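Hcp1 family type VI secretion system effector (Salmonella typhimurium, PDB 5XHH) probably assembles into hexameric rings that stack to form the inner tube of the type VI secretion system and is itself exported. Local coordinates at residues H60-D63 / R64-N68. Sequence-based numbering, arbitrary orientation.
Sequences HYID and RASPN
D63 and S66 form a capping box where strand 51-61 gives way to helix 66-75, a worked example of how a chain turns from sheet into helix. D63 N donates to S66 OG over 3.2 Å and nearly straight (166°), while D63 OD1 receives A65 N at 2.9 Å from above the carboxylate plane. S66 N also bonds the backbone D63 O at 2.9 Å, closing a type I turn from D63 to S66. The carboxylate is bent back over its own backbone (chi1 60°), which lets it serve both the turn and the strand: its OD2 accepts H60 ND1 at 2.8 Å, almost in the imidazole plane. On the buried side the packing is tight, with H60 CE1 lying 3.3 Å from S66 OG and A65 CB close to D63 OD1. I62, itself exposed, sets its CG2 methyl against S66 OG at 3.6 Å. Toward solvent the contact thins: R64 touches with little but CB, and P67 with CD. A single carboxylate oxygen of E123, OE2, is hydrogen-bonded to both S66 OG and H60 NE2. With acidic groups at both ring nitrogens, H60 may well favour its doubly protonated form, its charge balancing the carboxylates of D63 and E123.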
loop_
_atom_site.group_PDB
_atom_site.type_symbol
_atom_site.label_atom_id
_atom_site.label_comp_id
_atom_site.label_asym_id
_atom_site.label_seq_id
_atom_site.Cartn_x
_atom_site.Cartn_y
_atom_site.Cartn_z
ATOM N N HIS A 60 6.452 8.079 -0.604
ATOM C CA HIS A 60 7.283 7.957 -1.793
ATOM C C HIS A 60 7.787 9.342 -2.171
ATOM O O HIS A 60 7.275 10.358 -1.694
ATOM C CB HIS A 60 6.518 7.302 -2.959
ATOM C CG HIS A 60 5.435 8.167 -3.536
ATOM N ND1 HIS A 60 5.284 8.370 -4.892
ATOM C CD2 HIS A 60 4.466 8.899 -2.938
ATOM C CE1 HIS A 60 4.269 9.189 -5.101
ATOM N NE2 HIS A 60 3.758 9.525 -3.932
ATOM N N TYR A 61 8.820 9.380 -3.010
ATOM C CA TYR A 61 9.198 10.649 -3.618
ATOM C C TYR A 61 8.070 11.112 -4.523
ATOM O O TYR A 61 7.369 10.297 -5.123
ATOM C CB TYR A 61 10.502 10.515 -4.413
ATOM C CG TYR A 61 11.710 10.317 -3.537
ATOM C CD1 TYR A 61 12.024 11.241 -2.559
ATOM C CD2 TYR A 61 12.532 9.212 -3.686
ATOM C CE1 TYR A 61 13.111 11.069 -1.742
ATOM C CE2 TYR A 61 13.643 9.027 -2.866
ATOM C CZ TYR A 61 13.917 9.964 -1.895
ATOM O OH TYR A 61 15.000 9.824 -1.065
ATOM N N ILE A 62 7.854 12.424 -4.589
ATOM C CA ILE A 62 6.835 12.916 -5.510
ATOM C C ILE A 62 7.231 12.498 -6.911
ATOM O O ILE A 62 8.381 12.681 -7.326
ATOM C CB ILE A 62 6.661 14.436 -5.379
ATOM C CG1 ILE A 62 6.120 14.775 -3.987
ATOM C CG2 ILE A 62 5.725 14.947 -6.496
ATOM C CD1 ILE A 62 6.012 16.259 -3.687
ATOM N N ASP A 63 6.311 11.864 -7.621
ATOM C CA ASP A 63 6.702 11.202 -8.861
ATOM C C ASP A 63 5.493 11.146 -9.785
ATOM O O ASP A 63 4.482 11.808 -9.537
ATOM C CB ASP A 63 7.308 9.816 -8.564
ATOM C CG ASP A 63 6.335 8.874 -7.851
ATOM O OD1 ASP A 63 5.106 9.063 -7.964
ATOM O OD2 ASP A 63 6.818 7.926 -7.181
ATOM N N ARG A 64 5.588 10.321 -10.840
ATOM C CA ARG A 64 4.543 10.269 -11.857
ATOM C C ARG A 64 3.184 9.872 -11.277
ATOM O O ARG A 64 2.147 10.233 -11.838
ATOM C CB ARG A 64 4.946 9.300 -12.979
ATOM C CG ARG A 64 3.845 9.043 -14.012
ATOM C CD ARG A 64 4.091 7.790 -14.849
ATOM N NE ARG A 64 4.931 8.057 -16.013
ATOM C CZ ARG A 64 4.469 8.437 -17.203
ATOM N NH1 ARG A 64 3.168 8.603 -17.396
ATOM N NH2 ARG A 64 5.309 8.654 -18.205
ATOM N N ALA A 65 3.159 9.132 -10.167
ATOM C CA ALA A 65 1.875 8.720 -9.604
ATOM C C ALA A 65 1.166 9.856 -8.881
ATOM O O ALA A 65 -0.061 9.817 -8.738
ATOM C CB ALA A 65 2.065 7.545 -8.639
ATOM N N SER A 66 1.916 10.873 -8.451
ATOM C CA SER A 66 1.364 11.870 -7.540
ATOM C C SER A 66 0.142 12.592 -8.091
ATOM O O SER A 66 -0.877 12.650 -7.381
ATOM C CB SER A 66 2.479 12.839 -7.134
ATOM O OG SER A 66 3.434 12.178 -6.339
ATOM N N PRO A 67 0.144 13.143 -9.313
ATOM C CA PRO A 67 -1.084 13.802 -9.789
ATOM C C PRO A 67 -2.266 12.858 -9.856
ATOM O O PRO A 67 -3.403 13.279 -9.611
ATOM C CB PRO A 67 -0.694 14.328 -11.183
ATOM C CG PRO A 67 0.804 14.372 -11.185
ATOM C CD PRO A 67 1.205 13.189 -10.335
ATOM N N ASN A 68 -2.034 11.577 -10.153
ATOM C CA ASN A 68 -3.153 10.647 -10.221
ATOM C C ASN A 68 -3.611 10.199 -8.845
ATOM O O ASN A 68 -4.810 9.986 -8.645
ATOM C CB ASN A 68 -2.791 9.445 -11.089
ATOM C CG ASN A 68 -3.016 9.722 -12.558
ATOM O OD1 ASN A 68 -4.014 10.329 -12.925
ATOM N ND2 ASN A 68 -2.082 9.308 -13.397
#